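PDB 3ORY: flap endonuclease 1, which probably cleaves the single-stranded 5' flaps of branched DNA formed during replication and repair, as flap endonucleases of the XPG family do. Local coordinates for residues A155-P159 against Y340-F344; F76-I80 against R332-L337. All blocks are in the same frame, centred on the assembly; numbering follows the deposited sequence.

Interaction 1: residues A155-P159 against Y340-F344; sequences AMGIP and YVKAF
A Schellman motif ends helix 143-156 here, the last helix of the long crossover from strand 88-93 to its parallel neighbour 160-162. Met-156 has phi/psi -82/-10; Gly-157 then leaves helical geometry with positive phi (80/18), a backbone conformation that glycine adopts more readily than other residues, and two bonds back into the last turn complete the motif. Ile-158 (-97/123) and Pro-159 (-69/149) are extended toward the strand. Residues 340-344 are regular helix within 330-347, with Phe-344 N bonded to Tyr-340 O at 2.8 Å. In register, the CA atoms of Met-156 and Tyr-340 are 9.0 Å apart and those of Gly-157 and Phe-344 9.2 Å. One helical turn separates Tyr-340 from Phe-344; both point toward the loop, and both have chi1 t, so the two rings reach across the gap together.

Apolar contacts surround the hydrogen bond; 195 Å² is buried in all. Met-156 (m, t, p) folds its CE over one face of the Tyr-340 ring, while its CB lies 4.1 Å from Tyr-340 CE2. Ile-158 (m, m) extends CD1 to the edges of both rings, 4.4 Å from Tyr-340 CZ and 4.4 Å from Phe-344 CE1. The Phe-344 ring also turns its edge to the glycine peptide, with CE1 4.1 Å from Gly-157 O. Pro-313 lies against both aromatic side chains.

The polar term is a single hydrogen bond to a backbone carbonyl at the helix end: the phenol of Tyr-340 donates through OH to Met-156 O at a short 2.5 Å.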
ATOM      1  N   ALA A 155      10.160 -12.243  13.966  1.00 29.65           N
ATOM      2  CA  ALA A 155      11.045 -11.813  15.056  1.00 30.65           C
ATOM      3  C   ALA A 155      10.401 -10.752  15.960  1.00 31.23           C
ATOM      4  O   ALA A 155      10.644 -10.730  17.178  1.00 32.33           O
ATOM      5  CB  ALA A 155      12.367 -11.318  14.499  1.00 30.46           C
ATOM      6  N   MET A 156       9.578  -9.885  15.370  1.00 30.84           N
ATOM      7  CA  MET A 156       8.901  -8.801  16.110  1.00 31.22           C
ATOM      8  C   MET A 156       7.634  -9.274  16.836  1.00 31.22           C
ATOM      9  O   MET A 156       7.060  -8.530  17.627  1.00 31.97           O
ATOM     10  CB  MET A 156       8.543  -7.634  15.171  1.00 31.05           C
ATOM     11  CG  MET A 156       9.738  -6.912  14.536  1.00 31.41           C
ATOM     12  SD  MET A 156       9.256  -5.583  13.393  1.00 31.80           S
ATOM     13  CE  MET A 156       8.598  -4.360  14.525  1.00 32.95           C
ATOM     14  N   GLY A 157       7.191 -10.497  16.556  1.00 30.64           N
ATOM     15  CA  GLY A 157       5.974 -11.037  17.168  1.00 30.51           C
ATOM     16  C   GLY A 157       4.694 -10.539  16.515  1.00 30.43           C
ATOM     17  O   GLY A 157       3.604 -10.647  17.095  1.00 30.40           O
ATOM     18  N   ILE A 158       4.832 -10.019  15.294  1.00 29.26           N
ATOM     19  CA  ILE A 158       3.724  -9.453  14.537  1.00 28.70           C
ATOM     20  C   ILE A 158       3.175 -10.487  13.550  1.00 28.05           C
ATOM     21  O   ILE A 158       3.919 -11.013  12.729  1.00 27.96           O
ATOM     22  CB  ILE A 158       4.158  -8.169  13.801  1.00 28.31           C
ATOM     23  CG1 ILE A 158       4.685  -7.114  14.804  1.00 29.29           C
ATOM     24  CG2 ILE A 158       3.021  -7.615  12.930  1.00 28.51           C
ATOM     25  CD1 ILE A 158       3.622  -6.545  15.774  1.00 30.51           C
ATOM     26  N   PRO A 159       1.872 -10.790  13.641  1.00 28.12           N
ATOM     27  CA  PRO A 159       1.248 -11.791  12.772  1.00 27.46           C
ATOM     28  C   PRO A 159       1.165 -11.341  11.319  1.00 26.57           C
ATOM     29  O   PRO A 159       1.053 -10.145  11.033  1.00 26.28           O
ATOM     30  CB  PRO A 159      -0.166 -11.914  13.343  1.00 27.58           C
ATOM     31  CG  PRO A 159      -0.423 -10.566  13.966  1.00 28.88           C
ATOM     32  CD  PRO A 159       0.901 -10.174  14.563  1.00 28.24           C
ATOM     33  N   TYR A 340       9.958  -0.600  21.911  1.00 39.10           N
ATOM     34  CA  TYR A 340       8.981  -1.487  21.297  1.00 38.02           C
ATOM     35  C   TYR A 340       8.484  -2.570  22.247  1.00 38.63           C
ATOM     36  O   TYR A 340       7.278  -2.809  22.319  1.00 38.33           O
ATOM     37  CB  TYR A 340       9.526  -2.113  20.002  1.00 37.06           C
ATOM     38  CG  TYR A 340       8.635  -3.180  19.398  1.00 35.35           C
ATOM     39  CD1 TYR A 340       7.330  -2.884  18.968  1.00 35.54           C
ATOM     40  CD2 TYR A 340       9.101  -4.486  19.234  1.00 35.61           C
ATOM     41  CE1 TYR A 340       6.513  -3.875  18.392  1.00 34.48           C
ATOM     42  CE2 TYR A 340       8.296  -5.481  18.658  1.00 34.37           C
ATOM     43  CZ  TYR A 340       7.003  -5.165  18.246  1.00 34.32           C
ATOM     44  OH  TYR A 340       6.220  -6.156  17.695  1.00 34.87           O
ATOM     45  N   VAL A 341       9.394  -3.219  22.975  1.00 39.35           N
ATOM     46  CA  VAL A 341       8.980  -4.283  23.901  1.00 40.76           C
ATOM     47  C   VAL A 341       8.063  -3.755  25.013  1.00 42.27           C
ATOM     48  O   VAL A 341       7.095  -4.419  25.397  1.00 42.25           O
ATOM     49  CB  VAL A 341      10.166  -5.126  24.470  1.00 40.99           C
ATOM     50  CG1 VAL A 341      10.899  -5.860  23.336  1.00 40.32           C
ATOM     51  CG2 VAL A 341      11.136  -4.285  25.295  1.00 41.81           C
ATOM     52  N   LYS A 342       8.351  -2.552  25.503  1.00 43.87           N
ATOM     53  CA  LYS A 342       7.502  -1.922  26.515  1.00 45.95           C
ATOM     54  C   LYS A 342       6.110  -1.632  25.967  1.00 45.82           C
ATOM     55  O   LYS A 342       5.106  -2.004  26.578  1.00 45.99           O
ATOM     56  CB  LYS A 342       8.152  -0.653  27.075  1.00 47.07           C
ATOM     57  CG  LYS A 342       9.451  -0.890  27.874  1.00 50.23           C
ATOM     58  CD  LYS A 342       9.217  -1.530  29.265  1.00 55.93           C
ATOM     59  CE  LYS A 342       9.243  -3.074  29.229  1.00 57.23           C
ATOM     60  NZ  LYS A 342      10.560  -3.640  28.799  1.00 58.51           N
ATOM     61  N   ALA A 343       6.056  -1.005  24.794  1.00 45.81           N
ATOM     62  CA  ALA A 343       4.780  -0.674  24.168  1.00 46.03           C
ATOM     63  C   ALA A 343       3.990  -1.936  23.800  1.00 46.07           C
ATOM     64  O   ALA A 343       2.766  -1.952  23.907  1.00 45.89           O
ATOM     65  CB  ALA A 343       4.993   0.223  22.957  1.00 45.52           C
ATOM     66  N   PHE A 344       4.695  -2.996  23.395  1.00 46.26           N
ATOM     67  CA  PHE A 344       4.062  -4.281  23.065  1.00 46.66           C
ATOM     68  C   PHE A 344       3.354  -4.872  24.283  1.00 48.01           C
ATOM     69  O   PHE A 344       2.206  -5.294  24.200  1.00 47.50           O
ATOM     70  CB  PHE A 344       5.101  -5.281  22.535  1.00 46.16           C
ATOM     71  CG  PHE A 344       4.501  -6.524  21.934  1.00 45.82           C
ATOM     72  CD1 PHE A 344       4.370  -6.648  20.553  1.00 45.42           C
ATOM     73  CD2 PHE A 344       4.079  -7.578  22.743  1.00 46.78           C
ATOM     74  CE1 PHE A 344       3.818  -7.801  19.983  1.00 44.65           C
ATOM     75  CE2 PHE A 344       3.523  -8.732  22.181  1.00 46.61           C
ATOM     76  CZ  PHE A 344       3.391  -8.837  20.804  1.00 45.30           C
TER

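Interaction 2: residues F76-I80 against R332-L337; sequences FYRTI and RVSTAL
Helix 70-84, within the XPG N-terminal domain, packs alongside helix 330-347, the last of the modelled chain; 251 residues separate the two segments. The axes of 76-80 and 332-337 cross at 17°, N-to-C directions nearly parallel, and approach to 11.3 Å at their closest. CA atoms match Phe-76 with Val-333 (9.1 Å) and Tyr-77 with Ala-336 (7.8 Å); Phe-76 (chi1 t), Tyr-77 (chi1 m) and Ile-80 (m, t) bridge the spacing. Arg-332 comes first, at the exposed margin, its CB 3.6 Å from Tyr-77 OH. Val-333 follows, with CG1 4.3 Å from Phe-76 CZ. One turn on, Ala-336 points its CB into the other helix and meets three side chains equally: Phe-76 CE2, Tyr-77 CE1 and Ile-80 CD1, each at 3.8 Å. Leu-337 brings CD2 to 4.1 Å from Phe-76 CE1, at the ring edge. With no hydrogen bond across it, the 263 Å² interface rests mainly on apolar packing around a small alanine, with the Tyr-77 hydroxyl at its margin.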
ATOM      1  N   PHE A  76      10.276  -2.150  10.064  1.00 27.61           N
ATOM      2  CA  PHE A  76      10.662  -2.116  11.468  1.00 28.67           C
ATOM      3  C   PHE A  76      10.122  -0.878  12.188  1.00 29.02           C
ATOM      4  O   PHE A  76       9.312  -0.988  13.110  1.00 28.81           O
ATOM      5  CB  PHE A  76      12.187  -2.202  11.586  1.00 29.02           C
ATOM      6  CG  PHE A  76      12.702  -2.203  13.008  1.00 31.09           C
ATOM      7  CD1 PHE A  76      12.373  -3.237  13.890  1.00 30.87           C
ATOM      8  CD2 PHE A  76      13.549  -1.186  13.451  1.00 32.02           C
ATOM      9  CE1 PHE A  76      12.874  -3.236  15.207  1.00 31.44           C
ATOM     10  CE2 PHE A  76      14.053  -1.182  14.760  1.00 31.99           C
ATOM     11  CZ  PHE A  76      13.717  -2.209  15.633  1.00 32.61           C
ATOM     12  N   TYR A  77      10.553   0.294  11.747  1.00 29.56           N
ATOM     13  CA  TYR A  77      10.248   1.531  12.462  1.00 31.42           C
ATOM     14  C   TYR A  77       8.777   1.931  12.409  1.00 31.46           C
ATOM     15  O   TYR A  77       8.235   2.405  13.404  1.00 31.96           O
ATOM     16  CB  TYR A  77      11.162   2.676  12.002  1.00 31.80           C
ATOM     17  CG  TYR A  77      12.600   2.472  12.438  1.00 33.93           C
ATOM     18  CD1 TYR A  77      12.956   2.542  13.795  1.00 35.24           C
ATOM     19  CD2 TYR A  77      13.608   2.214  11.506  1.00 34.47           C
ATOM     20  CE1 TYR A  77      14.281   2.353  14.207  1.00 36.22           C
ATOM     21  CE2 TYR A  77      14.941   2.030  11.913  1.00 34.43           C
ATOM     22  CZ  TYR A  77      15.261   2.096  13.261  1.00 36.06           C
ATOM     23  OH  TYR A  77      16.564   1.907  13.664  1.00 37.43           O
ATOM     24  N   ARG A  78       8.134   1.731  11.257  1.00 30.71           N
ATOM     25  CA  ARG A  78       6.719   2.069  11.119  1.00 30.58           C
ATOM     26  C   ARG A  78       5.836   1.136  11.941  1.00 30.02           C
ATOM     27  O   ARG A  78       4.873   1.587  12.564  1.00 29.70           O
ATOM     28  CB  ARG A  78       6.288   2.061   9.650  1.00 30.38           C
ATOM     29  CG  ARG A  78       4.792   2.288   9.409  1.00 33.26           C
ATOM     30  CD  ARG A  78       4.333   3.665   9.905  1.00 37.96           C
ATOM     31  NE  ARG A  78       5.135   4.756   9.345  1.00 40.18           N
ATOM     32  CZ  ARG A  78       4.726   6.021   9.269  1.00 42.94           C
ATOM     33  NH1 ARG A  78       3.518   6.359   9.700  1.00 43.24           N
ATOM     34  NH2 ARG A  78       5.517   6.946   8.747  1.00 44.09           N
ATOM     35  N   THR A  79       6.168  -0.157  11.953  1.00 29.05           N
ATOM     36  CA  THR A  79       5.389  -1.122  12.738  1.00 28.78           C
ATOM     37  C   THR A  79       5.485  -0.813  14.231  1.00 29.75           C
ATOM     38  O   THR A  79       4.487  -0.906  14.946  1.00 29.37           O
ATOM     39  CB  THR A  79       5.790  -2.582  12.459  1.00 28.26           C
ATOM     40  OG1 THR A  79       5.618  -2.859  11.061  1.00 26.99           O
ATOM     41  CG2 THR A  79       4.920  -3.552  13.263  1.00 27.40           C
ATOM     42  N   ILE A  80       6.686  -0.454  14.680  1.00 30.36           N
ATOM     43  CA  ILE A  80       6.903  -0.002  16.061  1.00 32.36           C
ATOM     44  C   ILE A  80       5.995   1.179  16.387  1.00 33.52           C
ATOM     45  O   ILE A  80       5.304   1.163  17.404  1.00 34.09           O
ATOM     46  CB  ILE A  80       8.381   0.361  16.339  1.00 32.17           C
ATOM     47  CG1 ILE A  80       9.235  -0.903  16.320  1.00 31.93           C
ATOM     48  CG2 ILE A  80       8.540   1.057  17.718  1.00 33.42           C
ATOM     49  CD1 ILE A  80      10.717  -0.640  16.507  1.00 31.59           C
ATOM     50  N   ARG A 332      20.667   2.405  17.267  1.00 38.60           N
ATOM     51  CA  ARG A 332      19.321   2.751  16.828  1.00 38.34           C
ATOM     52  C   ARG A 332      18.356   1.574  16.971  1.00 36.77           C
ATOM     53  O   ARG A 332      17.239   1.745  17.466  1.00 36.29           O
ATOM     54  CB  ARG A 332      19.325   3.333  15.409  1.00 38.55           C
ATOM     55  CG  ARG A 332      19.856   4.780  15.363  1.00 43.25           C
ATOM     56  CD  ARG A 332      19.530   5.484  14.037  1.00 49.08           C
ATOM     57  NE  ARG A 332      20.373   5.012  12.934  1.00 51.87           N
ATOM     58  CZ  ARG A 332      21.587   5.491  12.650  1.00 54.69           C
ATOM     59  NH1 ARG A 332      22.274   4.992  11.626  1.00 54.47           N
ATOM     60  NH2 ARG A 332      22.122   6.463  13.388  1.00 56.35           N
ATOM     61  N   VAL A 333      18.804   0.379  16.583  1.00 35.54           N
ATOM     62  CA  VAL A 333      17.960  -0.810  16.690  1.00 34.41           C
ATOM     63  C   VAL A 333      17.682  -1.177  18.155  1.00 34.78           C
ATOM     64  O   VAL A 333      16.534  -1.444  18.524  1.00 34.56           O
ATOM     65  CB  VAL A 333      18.540  -2.010  15.888  1.00 33.76           C
ATOM     66  CG1 VAL A 333      17.805  -3.292  16.219  1.00 32.42           C
ATOM     67  CG2 VAL A 333      18.469  -1.714  14.398  1.00 32.43           C
ATOM     68  N   SER A 334      18.723  -1.175  18.986  1.00 35.64           N
ATOM     69  CA  SER A 334      18.560  -1.497  20.414  1.00 36.02           C
ATOM     70  C   SER A 334      17.622  -0.530  21.150  1.00 36.78           C
ATOM     71  O   SER A 334      16.737  -0.965  21.890  1.00 36.74           O
ATOM     72  CB  SER A 334      19.912  -1.580  21.121  1.00 36.66           C
ATOM     73  OG  SER A 334      20.732  -2.567  20.517  1.00 35.16           O
ATOM     74  N   THR A 335      17.826   0.773  20.941  1.00 37.12           N
ATOM     75  CA  THR A 335      16.956   1.809  21.514  1.00 37.66           C
ATOM     76  C   THR A 335      15.490   1.605  21.085  1.00 37.22           C
ATOM     77  O   THR A 335      14.586   1.624  21.923  1.00 37.03           O
ATOM     78  CB  THR A 335      17.452   3.239  21.146  1.00 37.88           C
ATOM     79  OG1 THR A 335      18.780   3.425  21.645  1.00 39.14           O
ATOM     80  CG2 THR A 335      16.562   4.303  21.747  1.00 39.02           C
ATOM     81  N   ALA A 336      15.264   1.385  19.787  1.00 36.46           N
ATOM     82  CA  ALA A 336      13.908   1.144  19.290  1.00 35.94           C
ATOM     83  C   ALA A 336      13.291  -0.115  19.910  1.00 35.94           C
ATOM     84  O   ALA A 336      12.121  -0.107  20.300  1.00 35.62           O
ATOM     85  CB  ALA A 336      13.889   1.064  17.764  1.00 35.39           C
ATOM     86  N   LEU A 337      14.075  -1.191  19.998  1.00 35.69           N
ATOM     87  CA  LEU A 337      13.601  -2.431  20.618  1.00 35.91           C
ATOM     88  C   LEU A 337      13.202  -2.239  22.092  1.00 37.44           C
ATOM     89  O   LEU A 337      12.164  -2.747  22.528  1.00 37.11           O
ATOM     90  CB  LEU A 337      14.641  -3.550  20.483  1.00 35.58           C
ATOM     91  CG  LEU A 337      14.733  -4.231  19.110  1.00 33.65           C
ATOM     92  CD1 LEU A 337      15.995  -5.089  19.047  1.00 33.26           C
ATOM     93  CD2 LEU A 337      13.463  -5.049  18.794  1.00 31.64           C
TER

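How the interactions relate
Both contacts use helix 330-347, which meets two neighbouring elements of the nuclease fold: helix 70-84 along its earlier turns in interaction 2, and the end of helix 143-156 further on in interaction 1. All five touching residues of interaction 1 are buried, against five of seven in interaction 2, where Tyr-77 is partly exposed and Arg-332 exposed. Their centres lie 10 Å apart and they pack against each other: Tyr-340 CD1 is 3.8 Å from Ile-80 CG1, and Ile-158 CG1 3.9 Å from Thr-79 CG2. The chemistry differs with place: interaction 1 adds a hydrogen bond to a carbonyl at a helix terminus; interaction 2 joins helix flanks without one.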